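Local structure of CRISPR-associated protein, Cse1 family (Acidimicrobium ferrooxidans, 4H3T) at residues D233-R246 with D252-R264. The protein is probably the large subunit of a type I-E CRISPR Cascade complex, which in related systems recognises the PAM of invading DNA. The protein carries 1 engineered substitution. Numbering follows the deposited sequence.
Sequences DVPAWERDPLGPTR and DGVCDLFTWQGRR
Gly253 holds the N-cap position of helix 254-257, and the carboxylate of Asp233, from the loop that leads to strand 248-249, accepts backbone N-H groups of the first turn. OD2 of Asp233 accepts from Cys255 N at 2.8 Å and OD1 from Asp256 N at 3.1 Å, both on the syn side. With CG of Asp233 anti to its own N (chi1 165°), the group reaches over Gly253, where a CB would collide with it. One turn on, Ala236 N donates to Thr259 OG1 (3.0 Å), and this hydroxyl in turn donates a hydrogen bond to Cys255 O; the methyl CG2 of Thr259 meets the Trp237 ring obliquely. The Arg239 guanidinium lies flat on the Asp256 carboxylate, planes 4° apart, a long, purely electrostatic salt bridge, while its NH1 gives Asp252 OD2 a nearly straight 2.7 Å bond and NH2 holds Val234 O. Arg249 is a second cationic partner of Asp256. At the far end, Arg264 NE gives Gly243 O a bent bond (2.9 Å), the nitrogen nearly in line with the C=O, and NH2 makes a weak bond to Thr245 O, as NH1 turns back to the carbonyls of Gln261 and Arg263. Leu242 CD1 rests on one guanidinium face and Arg246 CB on the other, and Asp287 of strand 275-289 pairs with NH2. A leucine in place of Arg264 would probably leave the carbonyls of Gly243 and Thr245 without these donors and Asp287 without this cationic partner. Polar side chains thus fasten the loop at both ends, and the buried negative charge of Asp233, near Asp252 and Asp256, is likely to be eased by the helix N-terminus it faces.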
loop_
_atom_site.group_PDB
_atom_site.type_symbol
_atom_site.label_atom_id
_atom_site.label_comp_id
_atom_site.label_asym_id
_atom_site.label_seq_id
_atom_site.Cartn_x
_atom_site.Cartn_y
_atom_site.Cartn_z
ATOM N N ASP A 233 11.373 -12.208 19.363
ATOM C CA ASP A 233 10.202 -11.588 18.695
ATOM C C ASP A 233 9.423 -12.680 17.968
ATOM O O ASP A 233 9.852 -13.139 16.932
ATOM C CB ASP A 233 10.678 -10.481 17.749
ATOM C CG ASP A 233 9.635 -10.017 16.754
ATOM O OD1 ASP A 233 8.438 -9.916 17.138
ATOM O OD2 ASP A 233 10.009 -9.756 15.596
ATOM N N VAL A 234 8.312 -13.142 18.547
ATOM C CA VAL A 234 7.613 -14.282 17.987
ATOM C C VAL A 234 6.204 -13.893 17.443
ATOM O O VAL A 234 5.527 -13.017 17.948
ATOM C CB VAL A 234 7.563 -15.492 18.982
ATOM C CG1 VAL A 234 8.972 -15.866 19.454
ATOM C CG2 VAL A 234 6.655 -15.245 20.175
ATOM N N PRO A 235 5.756 -14.614 16.430
ATOM C CA PRO A 235 4.443 -14.322 15.845
ATOM C C PRO A 235 3.295 -14.872 16.698
ATOM O O PRO A 235 3.512 -15.666 17.611
ATOM C CB PRO A 235 4.525 -15.015 14.487
ATOM C CG PRO A 235 5.427 -16.144 14.716
ATOM C CD PRO A 235 6.440 -15.686 15.670
ATOM N N ALA A 236 2.083 -14.488 16.334
ATOM C CA ALA A 236 0.872 -14.797 17.072
ATOM C C ALA A 236 0.666 -16.307 17.326
ATOM O O ALA A 236 0.226 -16.667 18.424
ATOM C CB ALA A 236 -0.342 -14.211 16.376
ATOM N N TRP A 237 0.977 -17.144 16.345
ATOM C CA TRP A 237 0.798 -18.606 16.449
ATOM C C TRP A 237 1.848 -19.262 17.332
ATOM O O TRP A 237 1.651 -20.410 17.652
ATOM C CB TRP A 237 0.763 -19.312 15.076
ATOM C CG TRP A 237 1.988 -19.116 14.276
ATOM C CD1 TRP A 237 3.209 -19.714 14.454
ATOM C CD2 TRP A 237 2.164 -18.121 13.270
ATOM N NE1 TRP A 237 4.084 -19.251 13.525
ATOM C CE2 TRP A 237 3.490 -18.220 12.821
ATOM C CE3 TRP A 237 1.309 -17.195 12.663
ATOM C CZ2 TRP A 237 3.992 -17.395 11.825
ATOM C CZ3 TRP A 237 1.818 -16.375 11.680
ATOM C CH2 TRP A 237 3.134 -16.532 11.227
ATOM N N GLU A 238 2.911 -18.562 17.776
ATOM C CA GLU A 238 3.851 -19.086 18.762
ATOM C C GLU A 238 3.462 -18.595 20.110
ATOM O O GLU A 238 3.973 -19.077 21.077
ATOM C CB GLU A 238 5.310 -18.680 18.461
ATOM C CG GLU A 238 5.826 -19.329 17.190
ATOM C CD GLU A 238 7.311 -19.165 17.015
ATOM O OE1 GLU A 238 8.036 -19.122 18.027
ATOM O OE2 GLU A 238 7.755 -19.066 15.853
ATOM N N ARG A 239 2.586 -17.603 20.202
ATOM C CA ARG A 239 2.169 -17.084 21.511
ATOM C C ARG A 239 0.963 -17.893 22.022
ATOM O O ARG A 239 0.343 -18.667 21.288
ATOM C CB ARG A 239 1.852 -15.573 21.353
ATOM C CG ARG A 239 3.076 -14.790 20.882
ATOM C CD ARG A 239 2.731 -13.435 20.197
ATOM N NE ARG A 239 2.911 -12.363 21.160
ATOM C CZ ARG A 239 4.021 -11.662 21.352
ATOM N NH1 ARG A 239 4.073 -10.744 22.301
ATOM N NH2 ARG A 239 5.075 -11.842 20.568
ATOM N N ASP A 240 0.667 -17.744 23.279
ATOM C CA ASP A 240 -0.537 -18.341 23.830
ATOM C C ASP A 240 -1.768 -17.840 23.053
ATOM O O ASP A 240 -1.823 -16.643 22.709
ATOM C CB ASP A 240 -0.734 -17.946 25.284
ATOM C CG ASP A 240 0.274 -18.519 26.251
ATOM O OD1 ASP A 240 0.915 -19.537 25.905
ATOM O OD2 ASP A 240 0.445 -17.929 27.328
ATOM N N PRO A 241 -2.714 -18.726 22.779
ATOM C CA PRO A 241 -3.928 -18.293 22.096
ATOM C C PRO A 241 -4.644 -17.212 22.902
ATOM O O PRO A 241 -4.625 -17.233 24.132
ATOM C CB PRO A 241 -4.789 -19.576 22.009
ATOM C CG PRO A 241 -4.159 -20.525 22.951
ATOM C CD PRO A 241 -2.757 -20.164 23.126
ATOM N N LEU A 242 -5.331 -16.332 22.207
ATOM C CA LEU A 242 -6.049 -15.226 22.834
ATOM C C LEU A 242 -7.526 -15.573 23.171
ATOM O O LEU A 242 -8.056 -16.610 22.801
ATOM C CB LEU A 242 -5.957 -14.017 21.905
ATOM C CG LEU A 242 -4.507 -13.572 21.620
ATOM C CD1 LEU A 242 -4.437 -12.397 20.710
ATOM C CD2 LEU A 242 -3.751 -13.234 22.903
ATOM N N GLY A 243 -8.104 -14.746 24.007
ATOM C CA GLY A 243 -9.471 -14.877 24.468
ATOM C C GLY A 243 -10.281 -13.671 23.997
ATOM O O GLY A 243 -9.791 -12.874 23.198
ATOM N N PRO A 244 -11.484 -13.464 24.580
ATOM C CA PRO A 244 -12.311 -12.296 24.217
ATOM C C PRO A 244 -11.804 -10.930 24.701
ATOM O O PRO A 244 -12.243 -9.920 24.176
ATOM C CB PRO A 244 -13.663 -12.611 24.849
ATOM C CG PRO A 244 -13.361 -13.547 25.969
ATOM C CD PRO A 244 -12.152 -14.333 25.567
ATOM N N THR A 245 -10.857 -10.887 25.648
ATOM C CA THR A 245 -10.318 -9.646 26.189
ATOM C C THR A 245 -9.286 -9.100 25.199
ATOM O O THR A 245 -8.698 -9.864 24.421
ATOM C CB THR A 245 -9.750 -9.877 27.563
ATOM O OG1 THR A 245 -8.689 -10.806 27.427
ATOM C CG2 THR A 245 -10.795 -10.413 28.536
ATOM N N ARG A 246 -9.068 -7.788 25.241
ATOM C CA ARG A 246 -8.113 -7.119 24.341
ATOM C C ARG A 246 -7.409 -5.985 25.064
ATOM O O ARG A 246 -7.858 -5.516 26.112
ATOM C CB ARG A 246 -8.848 -6.603 23.096
ATOM C CG ARG A 246 -9.737 -5.366 23.346
ATOM C CD ARG A 246 -10.837 -5.241 22.332
ATOM N NE ARG A 246 -11.484 -3.925 22.356
ATOM C CZ ARG A 246 -11.096 -2.828 21.725
ATOM N NH1 ARG A 246 -11.802 -1.718 21.833
ATOM N NH2 ARG A 246 -10.005 -2.838 20.949
ATOM N N ASP A 252 6.473 -6.362 20.103
ATOM C CA ASP A 252 7.822 -6.746 20.513
ATOM C C ASP A 252 8.827 -6.621 19.373
ATOM O O ASP A 252 10.022 -6.583 19.590
ATOM C CB ASP A 252 7.821 -8.189 21.017
ATOM C CG ASP A 252 6.966 -8.399 22.256
ATOM O OD1 ASP A 252 6.684 -7.388 22.979
ATOM O OD2 ASP A 252 6.538 -9.555 22.489
ATOM N N GLY A 253 8.318 -6.683 18.169
ATOM C CA GLY A 253 9.104 -6.632 16.948
ATOM C C GLY A 253 8.225 -6.916 15.746
ATOM O O GLY A 253 6.973 -6.987 15.847
ATOM N N VAL A 254 8.878 -7.154 14.617
ATOM C CA VAL A 254 8.155 -7.348 13.357
ATOM C C VAL A 254 7.354 -8.620 13.283
ATOM O O VAL A 254 6.291 -8.590 12.668
ATOM C CB VAL A 254 9.030 -7.258 12.096
ATOM C CG1 VAL A 254 9.398 -5.809 11.805
ATOM C CG2 VAL A 254 10.271 -8.147 12.181
ATOM N N CYS A 255 7.827 -9.734 13.850
ATOM C CA CYS A 255 7.039 -10.986 13.801
ATOM C C CYS A 255 5.735 -10.826 14.532
ATOM O O CYS A 255 4.736 -11.369 14.076
ATOM C CB CYS A 255 7.785 -12.185 14.333
ATOM S SG CYS A 255 9.287 -12.590 13.403
ATOM N N ASP A 256 5.762 -10.119 15.682
ATOM C CA ASP A 256 4.581 -9.824 16.497
ATOM C C ASP A 256 3.650 -8.863 15.681
ATOM O O ASP A 256 2.496 -9.183 15.415
ATOM C CB ASP A 256 5.069 -9.206 17.828
ATOM C CG ASP A 256 4.032 -8.913 18.860
ATOM O OD1 ASP A 256 2.922 -9.514 18.784
ATOM O OD2 ASP A 256 4.311 -8.069 19.754
ATOM N N LEU A 257 4.203 -7.770 15.159
ATOM C CA LEU A 257 3.416 -6.776 14.450
ATOM C C LEU A 257 2.825 -7.291 13.163
ATOM O O LEU A 257 1.645 -7.062 12.899
ATOM C CB LEU A 257 4.219 -5.533 14.165
ATOM C CG LEU A 257 3.481 -4.358 13.453
ATOM C CD1 LEU A 257 2.199 -3.928 14.209
ATOM C CD2 LEU A 257 4.462 -3.207 13.296
ATOM N N PHE A 258 3.634 -7.978 12.377
ATOM C CA PHE A 258 3.188 -8.558 11.131
ATOM C C PHE A 258 2.057 -9.637 11.271
ATOM O O PHE A 258 1.465 -9.964 10.273
ATOM C CB PHE A 258 4.346 -9.155 10.375
ATOM C CG PHE A 258 5.372 -8.209 9.776
ATOM C CD1 PHE A 258 5.278 -6.834 9.953
ATOM C CD2 PHE A 258 6.423 -8.699 9.043
ATOM C CE1 PHE A 258 6.268 -5.968 9.423
ATOM C CE2 PHE A 258 7.436 -7.861 8.567
ATOM C CZ PHE A 258 7.279 -6.488 8.642
ATOM N N THR A 259 1.798 -10.184 12.478
ATOM C CA THR A 259 0.767 -11.173 12.708
ATOM C C THR A 259 -0.220 -10.692 13.765
ATOM O O THR A 259 -0.872 -11.498 14.414
ATOM C CB THR A 259 1.450 -12.463 13.138
ATOM O OG1 THR A 259 2.164 -12.276 14.378
ATOM C CG2 THR A 259 2.381 -12.992 12.075
ATOM N N TRP A 260 -0.353 -9.375 13.910
ATOM C CA TRP A 260 -1.115 -8.775 14.992
ATOM C C TRP A 260 -2.558 -9.224 15.012
ATOM O O TRP A 260 -3.246 -9.120 13.998
ATOM C CB TRP A 260 -1.063 -7.228 14.859
ATOM C CG TRP A 260 -1.452 -6.499 16.092
ATOM C CD1 TRP A 260 -2.613 -5.825 16.319
ATOM C CD2 TRP A 260 -0.638 -6.306 17.248
ATOM N NE1 TRP A 260 -2.560 -5.199 17.539
ATOM C CE2 TRP A 260 -1.355 -5.473 18.132
ATOM C CE3 TRP A 260 0.668 -6.666 17.584
ATOM C CZ2 TRP A 260 -0.792 -4.980 19.309
ATOM C CZ3 TRP A 260 1.223 -6.167 18.746
ATOM C CH2 TRP A 260 0.483 -5.362 19.611
ATOM N N GLN A 261 -3.007 -9.700 16.149
ATOM C CA GLN A 261 -4.403 -10.044 16.364
ATOM C C GLN A 261 -5.157 -8.781 16.701
ATOM O O GLN A 261 -5.604 -8.562 17.845
ATOM C CB GLN A 261 -4.523 -11.137 17.441
ATOM C CG GLN A 261 -3.688 -12.375 17.128
ATOM C CD GLN A 261 -4.177 -13.098 15.906
ATOM O OE1 GLN A 261 -5.154 -13.824 15.948
ATOM N NE2 GLN A 261 -3.546 -12.860 14.792
ATOM N N GLY A 262 -5.471 -8.033 15.640
ATOM C CA GLY A 262 -6.233 -6.791 15.741
ATOM C C GLY A 262 -7.717 -6.999 15.942
ATOM O O GLY A 262 -8.434 -6.058 16.280
ATOM N N ARG A 263 -8.190 -8.221 15.698
ATOM C CA ARG A 263 -9.576 -8.623 15.903
ATOM C C ARG A 263 -9.611 -9.928 16.739
ATOM O O ARG A 263 -8.567 -10.452 17.146
ATOM C CB ARG A 263 -10.295 -8.797 14.531
ATOM C CG ARG A 263 -10.381 -7.477 13.690
ATOM C CD ARG A 263 -11.375 -6.577 14.297
ATOM N NE ARG A 263 -11.550 -5.294 13.588
ATOM C CZ ARG A 263 -10.880 -4.166 13.821
ATOM N NH1 ARG A 263 -9.882 -4.140 14.693
ATOM N NH2 ARG A 263 -11.199 -3.060 13.178
ATOM N N ARG A 264 -10.810 -10.296 17.135
ATOM C CA ARG A 264 -11.160 -11.549 17.763
ATOM C C ARG A 264 -12.204 -12.184 16.843
ATOM O O ARG A 264 -13.328 -11.660 16.671
ATOM C CB ARG A 264 -11.663 -11.384 19.191
ATOM C CG ARG A 264 -10.600 -10.870 20.148
ATOM C CD ARG A 264 -9.369 -11.769 20.277
ATOM N NE ARG A 264 -8.463 -11.218 21.279
ATOM C CZ ARG A 264 -7.461 -10.393 21.063
ATOM N NH1 ARG A 264 -7.092 -10.097 19.829
ATOM N NH2 ARG A 264 -6.740 -9.933 22.087
#